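Local coordinates for protein N-acetylgalactosaminyltransferase 7 (Homo sapiens, PDB 6IWR) that belongs to the glycosyltransferases, combining a GT-A type domain with a ricin-type beta-trefoil lectin domain in one chain, at residues F155-W160 and D187-E192; S149-V154 and A180-I185; A108-F113 and Y382-W387; F113-V118 and W160-R165; A223-A228 and G343-G348. All blocks are in the same frame, centred on the assembly; numbering follows the deposited sequence.

Overall arrangement
All five contacts belong to the GT-A part of the chain, apart from the C-terminal lectin domain. Interaction 2 pairs strands 149-155 and 179-186 in the central sheet, and interaction 1, about 16 Å away between centres, joins the loops leaving them. Helix 160-173, which links these strands, meets the 113-118 turn in interaction 4. About 10 Å from it, between centres, interaction 3 packs helix 103-113 on the loop after strand 376-382, beside the manganese ion; F113 belongs to both. The centre of interaction 5, where helix 219-230 touches V154 and I185, is about 28 Å from that of interaction 3. Along the chain interactions 1, 2 and 4 interleave, interaction 5 follows, and interaction 3 spans them all.

Interaction 1: residues F155-W160 and D187-E192; sequences FHNEGW and DFSNKE
N157 OD1 receives two backbone N-H groups of the facing loop, the stronger from N190 N at 2.9 Å and a weak one from K191 N at 3.3 Å. The N190 bond lies in the carbonyl plane of the amide, on a lone pair. Both loops leave the C-terminal ends of adjacent parallel strands, 149-155 and 179-186, in the Rossmann-like sheet of the GT-A fold. The N157 and N190 side chains cross at about a right angle, their amide planes 89° apart, and N157 ND2 adds a weak bond to N190 OD1. From its backbone, N157 N donates to S189 OG at 2.9 Å; that hydroxyl is also hydrogen-bonded to D186, which fixes its position further. K191 crosses N157 with its CG 3.2 Å from OD1, while its amine reaches away to a salt bridge with E112. Deeper in, D187 N meets F155 O at 2.9 Å, nearly along the C=O axis. H156 has CG anti to the backbone N (chi1 172°), and the ring edge faces D187: ND1 donates to D187 O at 3.1 Å from above the carbonyl plane, tilted 15° from the imidazole plane.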
# COMPACT_ATOMS: atom_id res chain seq x y z
N PHE A 155 -8.88 7.35 25.71
CA PHE A 155 -7.72 6.64 25.20
C PHE A 155 -7.99 5.15 25.19
O PHE A 155 -8.84 4.63 25.93
CB PHE A 155 -6.45 6.97 26.00
CG PHE A 155 -6.42 6.38 27.37
CD1 PHE A 155 -5.88 5.12 27.59
CD2 PHE A 155 -6.89 7.10 28.46
CE1 PHE A 155 -5.82 4.57 28.85
CE2 PHE A 155 -6.85 6.56 29.74
CZ PHE A 155 -6.32 5.28 29.93
N HIS A 156 -7.27 4.47 24.30
CA HIS A 156 -7.26 3.00 24.24
C HIS A 156 -5.84 2.58 23.90
O HIS A 156 -5.35 2.86 22.80
CB HIS A 156 -8.26 2.49 23.20
CG HIS A 156 -8.18 1.01 22.95
ND1 HIS A 156 -8.82 0.08 23.74
CD2 HIS A 156 -7.51 0.30 22.00
CE1 HIS A 156 -8.55 -1.14 23.29
NE2 HIS A 156 -7.76 -1.03 22.24
N ASN A 157 -5.16 1.94 24.85
CA ASN A 157 -3.85 1.33 24.62
C ASN A 157 -2.79 2.34 24.19
O ASN A 157 -1.77 1.96 23.61
CB ASN A 157 -3.95 0.20 23.60
CG ASN A 157 -4.45 -1.09 24.23
OD1 ASN A 157 -4.62 -1.18 25.46
ND2 ASN A 157 -4.68 -2.10 23.40
N GLU A 158 -3.01 3.62 24.50
CA GLU A 158 -2.06 4.66 24.12
C GLU A 158 -0.69 4.43 24.76
O GLU A 158 -0.57 3.87 25.86
CB GLU A 158 -2.61 6.02 24.53
CG GLU A 158 -1.83 7.20 23.99
CD GLU A 158 -2.06 7.42 22.49
OE1 GLU A 158 -3.09 6.94 21.95
OE2 GLU A 158 -1.19 8.08 21.87
N GLY A 159 0.35 4.84 24.04
CA GLY A 159 1.68 4.81 24.61
C GLY A 159 1.79 5.77 25.79
O GLY A 159 1.23 6.87 25.78
N TRP A 160 2.54 5.36 26.80
CA TRP A 160 2.61 6.13 28.04
C TRP A 160 3.05 7.57 27.79
O TRP A 160 2.45 8.53 28.30
CB TRP A 160 3.55 5.44 29.01
CG TRP A 160 3.86 6.24 30.21
CD1 TRP A 160 4.85 7.17 30.34
CD2 TRP A 160 3.16 6.20 31.46
NE1 TRP A 160 4.81 7.71 31.61
CE2 TRP A 160 3.78 7.13 32.31
CE3 TRP A 160 2.07 5.47 31.95
CZ2 TRP A 160 3.34 7.35 33.62
CZ3 TRP A 160 1.65 5.68 33.25
CH2 TRP A 160 2.28 6.61 34.06
N ASP A 187 -10.96 3.38 27.51
CA ASP A 187 -11.92 2.54 26.81
C ASP A 187 -11.41 1.10 26.69
O ASP A 187 -11.19 0.56 25.60
CB ASP A 187 -12.24 3.10 25.43
CG ASP A 187 -13.52 2.54 24.87
OD1 ASP A 187 -14.42 2.21 25.69
OD2 ASP A 187 -13.62 2.41 23.63
N PHE A 188 -11.20 0.48 27.86
CA PHE A 188 -11.00 -0.96 27.95
C PHE A 188 -9.63 -1.39 27.42
O PHE A 188 -9.51 -2.41 26.74
CB PHE A 188 -12.12 -1.71 27.20
CG PHE A 188 -12.38 -3.07 27.73
CD1 PHE A 188 -12.62 -3.26 29.08
CD2 PHE A 188 -12.39 -4.17 26.89
CE1 PHE A 188 -12.87 -4.52 29.59
CE2 PHE A 188 -12.64 -5.44 27.39
CZ PHE A 188 -12.88 -5.62 28.74
N SER A 189 -8.59 -0.63 27.75
CA SER A 189 -7.22 -0.96 27.35
C SER A 189 -6.77 -2.27 28.00
O SER A 189 -7.24 -2.66 29.07
CB SER A 189 -6.27 0.17 27.75
OG SER A 189 -6.67 1.44 27.26
N ASN A 190 -5.81 -2.94 27.36
CA ASN A 190 -5.19 -4.10 27.98
C ASN A 190 -3.74 -3.88 28.39
O ASN A 190 -3.23 -4.66 29.19
CB ASN A 190 -5.25 -5.32 27.06
CG ASN A 190 -5.24 -4.94 25.61
OD1 ASN A 190 -6.26 -4.51 25.08
ND2 ASN A 190 -4.09 -5.07 24.96
N LYS A 191 -3.06 -2.85 27.88
CA LYS A 191 -1.64 -2.70 28.15
C LYS A 191 -1.41 -2.28 29.60
O LYS A 191 -2.06 -1.37 30.12
CB LYS A 191 -1.01 -1.70 27.18
CG LYS A 191 -1.52 -1.88 25.76
CD LYS A 191 -0.48 -1.66 24.67
CE LYS A 191 -0.63 -2.79 23.66
NZ LYS A 191 0.19 -2.72 22.43
N GLU A 192 -0.46 -2.96 30.25
CA GLU A 192 -0.28 -2.89 31.69
C GLU A 192 0.20 -1.53 32.18
O GLU A 192 -0.12 -1.13 33.30
CB GLU A 192 0.71 -3.95 32.13
CG GLU A 192 0.44 -4.46 33.52
CD GLU A 192 1.72 -4.84 34.20
OE1 GLU A 192 2.73 -5.04 33.48
OE2 GLU A 192 1.73 -4.92 35.45

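Interaction 2: residues S149-V154 and A180-I185; sequences SSVVIV and AEIVLI
V151 and I182 lie side by side and point the same way, with V151 CG2 3.6 Å from I182 CG2; I153 and L184 repeat this two residues on, I153 CD1 to L184 CD2 at 3.7 Å. These four side chains make the tightly packed face of a parallel strand pair, whose short axes run 4.6 Å apart at 18°. Backbone bonds alternate along the pair in the parallel pattern: V183 N to V151 O, I153 N to V183 O, and I185 N to I153 O, the last at 2.8 Å. The other face is looser across the pair. V152 and V183 do not touch through their side chains, and V154 CG2 meets I185 CB at 3.9 Å. At the start of the pair the contact turns polar: S150 OG donates to the anti lone pair of E181 OE2 at 2.8 Å. E181, extended beyond CG, brings OE2 to S150; OE1 makes a salt bridge with K210, and OE2 is also bonded to L233 N. Of the pair's end residues, A180 and V154 are partly exposed. The strands are the two parallel strands of a beta-alpha-beta crossover whose helix, 160-173, covers the face of V151, I153, I182 and L184, with V167 against I153 and L184, and V170 and I171 against I182. Strands 236-240 and 209-213 flank the pair, and A223 and G227 of helix 219-230 pack on V154 and I185.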
# COMPACT_ATOMS: atom_id res chain seq x y z
N SER A 149 -13.47 24.67 32.25
CA SER A 149 -13.57 23.52 31.35
C SER A 149 -13.12 22.23 32.01
O SER A 149 -12.15 22.20 32.78
CB SER A 149 -12.76 23.73 30.06
OG SER A 149 -13.29 24.80 29.30
N SER A 150 -13.80 21.15 31.66
CA SER A 150 -13.28 19.80 31.84
C SER A 150 -12.68 19.36 30.51
O SER A 150 -13.39 19.33 29.50
CB SER A 150 -14.40 18.85 32.28
OG SER A 150 -14.98 19.26 33.52
N VAL A 151 -11.38 19.07 30.46
CA VAL A 151 -10.86 18.44 29.25
C VAL A 151 -10.97 16.93 29.43
O VAL A 151 -10.57 16.37 30.46
CB VAL A 151 -9.41 18.88 28.92
CG1 VAL A 151 -9.13 20.34 29.26
CG2 VAL A 151 -8.35 17.97 29.52
N VAL A 152 -11.57 16.26 28.45
CA VAL A 152 -11.72 14.82 28.49
C VAL A 152 -10.88 14.23 27.37
O VAL A 152 -10.91 14.73 26.24
CB VAL A 152 -13.19 14.37 28.40
CG1 VAL A 152 -14.13 15.48 28.90
CG2 VAL A 152 -13.52 14.01 27.06
N ILE A 153 -10.09 13.23 27.71
CA ILE A 153 -9.22 12.51 26.80
C ILE A 153 -9.66 11.05 26.86
O ILE A 153 -9.53 10.40 27.91
CB ILE A 153 -7.73 12.64 27.18
CG1 ILE A 153 -7.30 14.09 27.19
CG2 ILE A 153 -6.85 11.85 26.21
CD1 ILE A 153 -6.01 14.27 27.88
N VAL A 154 -10.19 10.56 25.77
CA VAL A 154 -10.52 9.15 25.63
C VAL A 154 -9.29 8.45 25.08
O VAL A 154 -8.68 8.91 24.12
CB VAL A 154 -11.74 8.97 24.71
CG1 VAL A 154 -11.97 7.49 24.42
CG2 VAL A 154 -12.96 9.64 25.33
N ALA A 180 -10.90 22.89 35.28
CA ALA A 180 -11.64 22.32 36.40
C ALA A 180 -11.18 20.91 36.75
O ALA A 180 -11.30 20.50 37.92
CB ALA A 180 -13.13 22.33 36.08
N GLU A 181 -10.68 20.15 35.78
CA GLU A 181 -10.34 18.73 35.91
C GLU A 181 -9.92 18.22 34.54
O GLU A 181 -10.35 18.75 33.51
CB GLU A 181 -11.52 17.90 36.45
CG GLU A 181 -12.66 17.79 35.44
CD GLU A 181 -13.86 16.98 35.92
OE1 GLU A 181 -13.70 16.19 36.88
OE2 GLU A 181 -14.96 17.14 35.31
N ILE A 182 -9.08 17.19 34.53
CA ILE A 182 -8.74 16.48 33.31
C ILE A 182 -9.22 15.05 33.52
O ILE A 182 -8.70 14.32 34.37
CB ILE A 182 -7.23 16.51 33.01
CG1 ILE A 182 -6.76 17.96 32.77
CG2 ILE A 182 -6.95 15.62 31.80
CD1 ILE A 182 -5.23 18.12 32.62
N VAL A 183 -10.23 14.66 32.75
CA VAL A 183 -10.86 13.35 32.88
C VAL A 183 -10.34 12.45 31.77
O VAL A 183 -10.62 12.68 30.59
CB VAL A 183 -12.39 13.46 32.82
CG1 VAL A 183 -13.03 12.08 32.65
CG2 VAL A 183 -12.92 14.17 34.04
N LEU A 184 -9.56 11.43 32.13
CA LEU A 184 -9.14 10.43 31.16
C LEU A 184 -10.16 9.31 31.17
O LEU A 184 -10.58 8.86 32.24
CB LEU A 184 -7.74 9.89 31.47
CG LEU A 184 -6.62 10.86 31.85
CD1 LEU A 184 -5.40 10.07 32.32
CD2 LEU A 184 -6.23 11.84 30.72
N ILE A 185 -10.61 8.91 29.99
CA ILE A 185 -11.57 7.82 29.83
C ILE A 185 -10.84 6.65 29.18
O ILE A 185 -10.51 6.68 27.99
CB ILE A 185 -12.79 8.22 28.99
CG1 ILE A 185 -13.52 9.40 29.61
CG2 ILE A 185 -13.72 7.03 28.86
CD1 ILE A 185 -14.30 9.03 30.82

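Interaction 3: residues A108-F113 and Y382-W387; sequences ASIKEF and YRLEGW
This is a surface contact where the last turn of helix 103-113 rests on the loop that follows strand 376-382; I110 and W387 contribute the largest share. W387 NE1 donates to E112 O at 3.2 Å; the oxygen lies in the plane of the indole, at its edge, while the N-H comes from above the carbonyl plane of E112. Next in sequence, F113 O lies over one face of the same indole, 3.3 Å above the plane and displaced toward the rim. It also accepts a weak bond from R383 NE at 3.4 Å, and here it sits at the edge of the guanidinium, in its plane. The R383 chain bends at chi2 and chi3 on the way, and W387 CH2 lies over the centre of one guanidinium face. The positive group beside the negative end of the helix would probably be favoured electrostatically. G386 takes a phi of 98°, which suits glycine, and its carbonyl oxygen meets the backbone of K111: the CA-H of K111 points at G386 O with CA to O 3.3 Å. I110 CG2 touches E385 O, and I110 CD1 packs on L384 CD1 at 4.2 Å. E112 turns its carboxylate away to K191. L384 N pairs with G114 O, just past the helix. The R383 side chain is about 4 Å from the manganese ion, and the pattern is that of a loop whose side-chain N-H groups meet the carbonyls at a helix C-terminus, beside the metal site of a GT-A domain.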
# COMPACT_ATOMS: atom_id res chain seq x y z
N ALA A 108 9.88 -1.80 15.85
CA ALA A 108 9.12 -2.57 16.82
C ALA A 108 8.03 -1.72 17.46
O ALA A 108 6.88 -2.16 17.57
CB ALA A 108 10.06 -3.16 17.87
N SER A 109 8.35 -0.48 17.85
CA SER A 109 7.36 0.33 18.55
C SER A 109 6.28 0.83 17.59
O SER A 109 5.13 0.99 18.00
CB SER A 109 8.02 1.48 19.31
OG SER A 109 8.31 2.62 18.51
N ILE A 110 6.62 1.05 16.32
CA ILE A 110 5.60 1.44 15.35
C ILE A 110 4.56 0.33 15.19
O ILE A 110 3.35 0.59 15.22
CB ILE A 110 6.23 1.81 13.99
CG1 ILE A 110 7.14 3.04 14.14
CG2 ILE A 110 5.14 2.06 12.97
CD1 ILE A 110 8.08 3.26 12.99
N LYS A 111 5.01 -0.92 15.03
CA LYS A 111 4.08 -2.05 15.05
C LYS A 111 3.15 -1.99 16.25
O LYS A 111 1.94 -2.17 16.11
CB LYS A 111 4.84 -3.38 15.05
CG LYS A 111 4.96 -4.06 13.69
CD LYS A 111 5.74 -5.36 13.82
CE LYS A 111 6.38 -5.79 12.52
NZ LYS A 111 7.18 -7.03 12.70
N GLU A 112 3.70 -1.74 17.45
CA GLU A 112 2.86 -1.80 18.65
C GLU A 112 1.89 -0.63 18.73
O GLU A 112 0.72 -0.82 19.10
CB GLU A 112 3.68 -1.87 19.94
CG GLU A 112 2.78 -1.95 21.19
CD GLU A 112 3.51 -2.22 22.51
OE1 GLU A 112 2.83 -2.34 23.55
OE2 GLU A 112 4.76 -2.30 22.51
N PHE A 113 2.34 0.59 18.39
CA PHE A 113 1.57 1.81 18.62
C PHE A 113 1.22 2.63 17.38
O PHE A 113 0.27 3.42 17.43
CB PHE A 113 2.31 2.74 19.60
CG PHE A 113 2.57 2.12 20.93
CD1 PHE A 113 1.60 2.16 21.93
CD2 PHE A 113 3.76 1.48 21.20
CE1 PHE A 113 1.80 1.58 23.15
CE2 PHE A 113 3.98 0.89 22.42
CZ PHE A 113 2.99 0.93 23.39
N TYR A 382 0.05 12.05 13.88
CA TYR A 382 -0.58 11.29 12.81
C TYR A 382 0.15 9.97 12.63
O TYR A 382 1.39 9.94 12.55
CB TYR A 382 -0.60 12.12 11.52
CG TYR A 382 -1.76 13.11 11.53
CD1 TYR A 382 -3.07 12.67 11.36
CD2 TYR A 382 -1.55 14.48 11.74
CE1 TYR A 382 -4.15 13.56 11.36
CE2 TYR A 382 -2.63 15.39 11.75
CZ TYR A 382 -3.93 14.92 11.56
OH TYR A 382 -5.00 15.78 11.57
N ARG A 383 -0.63 8.89 12.57
CA ARG A 383 -0.12 7.52 12.56
C ARG A 383 0.81 7.27 11.38
O ARG A 383 0.73 7.92 10.34
CB ARG A 383 -1.25 6.51 12.48
CG ARG A 383 -1.17 5.43 13.53
CD ARG A 383 -2.35 5.64 14.46
NE ARG A 383 -2.10 5.27 15.85
CZ ARG A 383 -2.96 5.56 16.82
NH1 ARG A 383 -4.07 6.22 16.53
NH2 ARG A 383 -2.71 5.21 18.09
N LEU A 384 1.68 6.28 11.55
CA LEU A 384 2.62 5.84 10.54
C LEU A 384 2.22 4.46 10.06
O LEU A 384 1.58 3.70 10.79
CB LEU A 384 4.04 5.80 11.10
CG LEU A 384 4.48 7.03 11.89
CD1 LEU A 384 5.89 6.80 12.36
CD2 LEU A 384 4.41 8.26 11.02
N GLU A 385 2.62 4.12 8.84
CA GLU A 385 2.30 2.77 8.42
C GLU A 385 3.04 1.78 9.30
O GLU A 385 3.98 2.12 10.02
CB GLU A 385 2.64 2.53 6.96
CG GLU A 385 3.02 3.77 6.20
CD GLU A 385 1.91 4.28 5.31
OE1 GLU A 385 2.21 4.90 4.27
OE2 GLU A 385 0.72 4.06 5.66
N GLY A 386 2.58 0.53 9.25
CA GLY A 386 3.18 -0.53 10.04
C GLY A 386 2.46 -0.84 11.33
O GLY A 386 2.87 -1.77 12.04
N TRP A 387 1.40 -0.11 11.65
CA TRP A 387 0.71 -0.33 12.91
C TRP A 387 -0.13 -1.59 12.83
O TRP A 387 -0.44 -2.10 11.76
CB TRP A 387 -0.17 0.87 13.23
CG TRP A 387 -0.75 0.84 14.59
CD1 TRP A 387 -0.24 0.23 15.69
CD2 TRP A 387 -1.96 1.46 15.00
NE1 TRP A 387 -1.06 0.42 16.77
CE2 TRP A 387 -2.13 1.18 16.37
CE3 TRP A 387 -2.93 2.23 14.35
CZ2 TRP A 387 -3.21 1.64 17.11
CZ3 TRP A 387 -4.00 2.68 15.07
CH2 TRP A 387 -4.14 2.39 16.44

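Interaction 4: residues F113-V118 and W160-R165; sequences FGFNMV and WSTLMR
M117 and T162 carry this small buried contact, crossing obliquely with M117 SD 3.9 Å from T162 CG2. The methionine methyl reaches back toward the helix start: M117 CE lies beside S161 OG at 3.2 Å. A bent chain puts it there, with CG beside the backbone N (chi1 -74°) and further turns at chi2 and chi3. F115 adds only a marginal touch, its CD2 4.5 Å from T162 CG2, the methyl standing oblique to the ring. T162 OG1 sits between the backbone N and the carbonyl carbon (chi1 46°), while CG2, anti to the carbonyl carbon, meets M117 SD. The hydroxyls are held by partners elsewhere: T162 OG1 is bonded to G159 O and E158 OE2, and S161 OG to S120 OG and D121 OD1. These bonds tie the first turn of the helix to the preceding loop and to helix 117-122. Helix 160-173 is the crossover helix of the first beta-alpha-beta unit of the GT-A sheet, and residues 113-118 run from the end of helix 103-113 through a tight turn into helix 117-122. G114 leaves helical geometry with positive phi, and N116 is both the centre of an inverse gamma turn and the N-cap of helix 117-122, with M117 N bonded to S109 OG. Behind the first shell, F115 also packs on I381 and R383, and T162 on I381. One turn along, R165 reaches S120 OG with NH1 and S124 O with NH2, while S161 O lies 3.9 Å over the centre of its guanidinium.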
# COMPACT_ATOMS: atom_id res chain seq x y z
N PHE A 113 2.34 0.59 18.39
CA PHE A 113 1.57 1.81 18.62
C PHE A 113 1.22 2.63 17.38
O PHE A 113 0.27 3.42 17.43
CB PHE A 113 2.31 2.74 19.60
CG PHE A 113 2.57 2.12 20.93
CD1 PHE A 113 1.60 2.16 21.93
CD2 PHE A 113 3.76 1.48 21.20
CE1 PHE A 113 1.80 1.58 23.15
CE2 PHE A 113 3.98 0.89 22.42
CZ PHE A 113 2.99 0.93 23.39
N GLY A 114 1.94 2.47 16.27
CA GLY A 114 1.72 3.36 15.16
C GLY A 114 2.49 4.66 15.24
O GLY A 114 2.48 5.42 14.27
N PHE A 115 3.15 4.93 16.35
CA PHE A 115 4.07 6.05 16.48
C PHE A 115 5.45 5.52 16.82
O PHE A 115 5.62 4.42 17.35
CB PHE A 115 3.61 7.03 17.55
CG PHE A 115 2.20 7.45 17.41
CD1 PHE A 115 1.73 7.96 16.20
CD2 PHE A 115 1.31 7.34 18.48
CE1 PHE A 115 0.42 8.37 16.05
CE2 PHE A 115 -0.02 7.74 18.33
CZ PHE A 115 -0.46 8.26 17.11
N ASN A 116 6.45 6.32 16.48
CA ASN A 116 7.83 6.07 16.87
C ASN A 116 7.92 6.32 18.36
O ASN A 116 8.19 7.44 18.80
CB ASN A 116 8.75 7.00 16.10
CG ASN A 116 10.20 6.70 16.32
OD1 ASN A 116 11.03 7.02 15.46
ND2 ASN A 116 10.52 6.07 17.45
N MET A 117 7.70 5.28 19.17
CA MET A 117 7.70 5.52 20.61
C MET A 117 9.11 5.63 21.18
O MET A 117 9.28 6.23 22.25
CB MET A 117 6.93 4.44 21.35
CG MET A 117 5.44 4.55 21.18
SD MET A 117 4.68 6.03 21.91
CE MET A 117 5.38 5.96 23.55
N VAL A 118 10.12 5.06 20.52
CA VAL A 118 11.46 5.25 21.05
C VAL A 118 11.84 6.72 20.97
O VAL A 118 12.38 7.29 21.93
CB VAL A 118 12.49 4.34 20.33
CG1 VAL A 118 11.80 3.20 19.60
CG2 VAL A 118 13.41 5.13 19.41
N TRP A 160 2.54 5.36 26.80
CA TRP A 160 2.61 6.13 28.04
C TRP A 160 3.05 7.57 27.79
O TRP A 160 2.45 8.53 28.30
CB TRP A 160 3.55 5.44 29.01
CG TRP A 160 3.86 6.24 30.21
CD1 TRP A 160 4.85 7.17 30.34
CD2 TRP A 160 3.16 6.20 31.46
NE1 TRP A 160 4.81 7.71 31.61
CE2 TRP A 160 3.78 7.13 32.31
CE3 TRP A 160 2.07 5.47 31.95
CZ2 TRP A 160 3.34 7.35 33.62
CZ3 TRP A 160 1.65 5.68 33.25
CH2 TRP A 160 2.28 6.61 34.06
N SER A 161 4.12 7.76 27.04
CA SER A 161 4.68 9.09 26.94
C SER A 161 3.86 9.99 26.03
O SER A 161 3.79 11.20 26.28
CB SER A 161 6.14 9.01 26.47
OG SER A 161 6.25 8.66 25.11
N THR A 162 3.23 9.45 25.00
CA THR A 162 2.30 10.28 24.24
C THR A 162 1.09 10.67 25.08
O THR A 162 0.62 11.81 25.02
CB THR A 162 1.88 9.57 22.95
OG1 THR A 162 1.53 8.21 23.23
CG2 THR A 162 3.02 9.60 21.95
N LEU A 163 0.56 9.75 25.89
CA LEU A 163 -0.60 10.07 26.71
C LEU A 163 -0.26 11.12 27.76
O LEU A 163 -1.00 12.09 27.94
CB LEU A 163 -1.13 8.80 27.40
CG LEU A 163 -2.25 9.01 28.42
CD1 LEU A 163 -3.35 9.84 27.78
CD2 LEU A 163 -2.81 7.68 28.96
N MET A 164 0.88 10.95 28.44
CA MET A 164 1.19 11.86 29.53
C MET A 164 1.69 13.20 29.01
O MET A 164 1.56 14.22 29.71
CB MET A 164 2.20 11.21 30.49
CG MET A 164 1.66 10.05 31.33
SD MET A 164 -0.02 10.21 32.01
CE MET A 164 0.08 11.75 32.86
N ARG A 165 2.21 13.25 27.78
CA ARG A 165 2.61 14.54 27.23
C ARG A 165 1.39 15.37 26.87
O ARG A 165 1.41 16.60 27.03
CB ARG A 165 3.54 14.36 26.03
CG ARG A 165 4.07 15.68 25.43
CD ARG A 165 5.47 15.52 24.75
NE ARG A 165 5.50 14.34 23.90
CZ ARG A 165 6.30 13.28 24.06
NH1 ARG A 165 6.18 12.26 23.22
NH2 ARG A 165 7.22 13.25 25.02

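Interaction 5: residues A223-A228 and G343-G348; sequences ARSIGA and GLYDPG
R224 crosses Y345 at a slant, touching it from CB to NH1. Its CB lies at the edge of the tyrosine ring, in the plane, 3.9 Å from Y345 CE2. The chain is extended from CG to NE, and CD comes 3.8 Å from the same Y345 CE2. At the tip NH1 lies 3.5 Å from Y345 OH with no hydrogen bond between them; the guanidinium and ring planes are 56° apart, and NH1 makes its salt bridge to E355. Next door, S225 OG lies in the angle between two residues, 3.5 Å from Y345 CB and 4.0 Å from L344 CD1. A turn further on, A228 CB packs on L344 CD2 at 3.9 Å, and the two leucine branches thus bridge the helix face. The Y345 ring meets F339 edge to face, and L344 also packs on F339. Past the contact, D346 OD1 accepts from G348 N in an Asx turn. Helix 219-230 connects strands 209-213 and 236-240, so the contact packs a loop between helices 336-342 and 355-365 against a crossover helix of the alpha/beta/alpha sandwich typical of the GT-A fold.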
# COMPACT_ATOMS: atom_id res chain seq x y z
N ALA A 223 -17.50 6.39 23.94
CA ALA A 223 -16.58 6.76 25.02
C ALA A 223 -16.60 8.27 25.27
O ALA A 223 -16.53 8.71 26.42
CB ALA A 223 -15.15 6.30 24.69
N ARG A 224 -16.69 9.07 24.20
CA ARG A 224 -16.82 10.51 24.37
C ARG A 224 -18.10 10.86 25.12
O ARG A 224 -18.12 11.80 25.92
CB ARG A 224 -16.76 11.22 23.02
CG ARG A 224 -15.38 11.28 22.36
CD ARG A 224 -15.37 12.34 21.28
NE ARG A 224 -14.26 12.15 20.35
CZ ARG A 224 -14.40 11.75 19.10
NH1 ARG A 224 -15.61 11.52 18.61
NH2 ARG A 224 -13.33 11.58 18.33
N SER A 225 -19.18 10.10 24.89
CA SER A 225 -20.43 10.39 25.58
C SER A 225 -20.33 10.06 27.07
O SER A 225 -20.81 10.83 27.92
CB SER A 225 -21.58 9.63 24.93
OG SER A 225 -21.95 10.20 23.68
N ILE A 226 -19.73 8.92 27.41
CA ILE A 226 -19.41 8.62 28.80
C ILE A 226 -18.56 9.74 29.40
O ILE A 226 -18.78 10.16 30.54
CB ILE A 226 -18.70 7.26 28.91
CG1 ILE A 226 -19.64 6.13 28.45
CG2 ILE A 226 -18.14 7.07 30.32
CD1 ILE A 226 -18.92 4.87 28.07
N GLY A 227 -17.55 10.19 28.66
CA GLY A 227 -16.76 11.32 29.10
C GLY A 227 -17.63 12.49 29.52
O GLY A 227 -17.51 13.00 30.64
N ALA A 228 -18.54 12.92 28.63
CA ALA A 228 -19.44 14.01 29.00
C ALA A 228 -20.14 13.73 30.32
O ALA A 228 -20.42 14.66 31.09
CB ALA A 228 -20.47 14.26 27.89
N GLY A 343 -27.71 16.28 23.31
CA GLY A 343 -27.93 15.00 23.95
C GLY A 343 -27.66 13.64 23.34
O GLY A 343 -28.54 12.80 23.36
N LEU A 344 -26.45 13.37 22.85
CA LEU A 344 -25.37 14.32 22.68
C LEU A 344 -24.79 13.89 21.35
O LEU A 344 -24.90 14.59 20.35
CB LEU A 344 -24.31 14.10 23.75
CG LEU A 344 -24.71 13.95 25.22
CD1 LEU A 344 -24.60 12.50 25.66
CD2 LEU A 344 -23.82 14.83 26.08
N TYR A 345 -24.20 12.71 21.38
CA TYR A 345 -23.83 11.97 20.19
C TYR A 345 -24.89 10.90 20.09
O TYR A 345 -25.15 10.19 21.06
CB TYR A 345 -22.48 11.28 20.38
CG TYR A 345 -21.28 12.06 19.91
CD1 TYR A 345 -21.35 12.91 18.82
CD2 TYR A 345 -20.06 11.93 20.56
CE1 TYR A 345 -20.24 13.62 18.40
CE2 TYR A 345 -18.95 12.63 20.14
CZ TYR A 345 -19.04 13.47 19.07
OH TYR A 345 -17.93 14.16 18.67
N ASP A 346 -25.52 10.80 18.93
CA ASP A 346 -26.59 9.83 18.75
C ASP A 346 -26.08 8.52 19.31
O ASP A 346 -24.97 8.11 18.99
CB ASP A 346 -26.94 9.73 17.26
CG ASP A 346 -27.53 8.39 16.86
OD1 ASP A 346 -28.10 7.69 17.72
OD2 ASP A 346 -27.42 8.03 15.67
N PRO A 347 -26.88 7.86 20.13
CA PRO A 347 -26.40 6.63 20.77
C PRO A 347 -26.38 5.43 19.85
O PRO A 347 -25.78 4.42 20.23
CB PRO A 347 -27.38 6.40 21.92
CG PRO A 347 -28.55 7.22 21.59
CD PRO A 347 -28.14 8.35 20.72
N GLY A 348 -26.98 5.51 18.66
CA GLY A 348 -26.89 4.40 17.72
C GLY A 348 -25.56 4.30 16.97
O GLY A 348 -25.31 3.29 16.31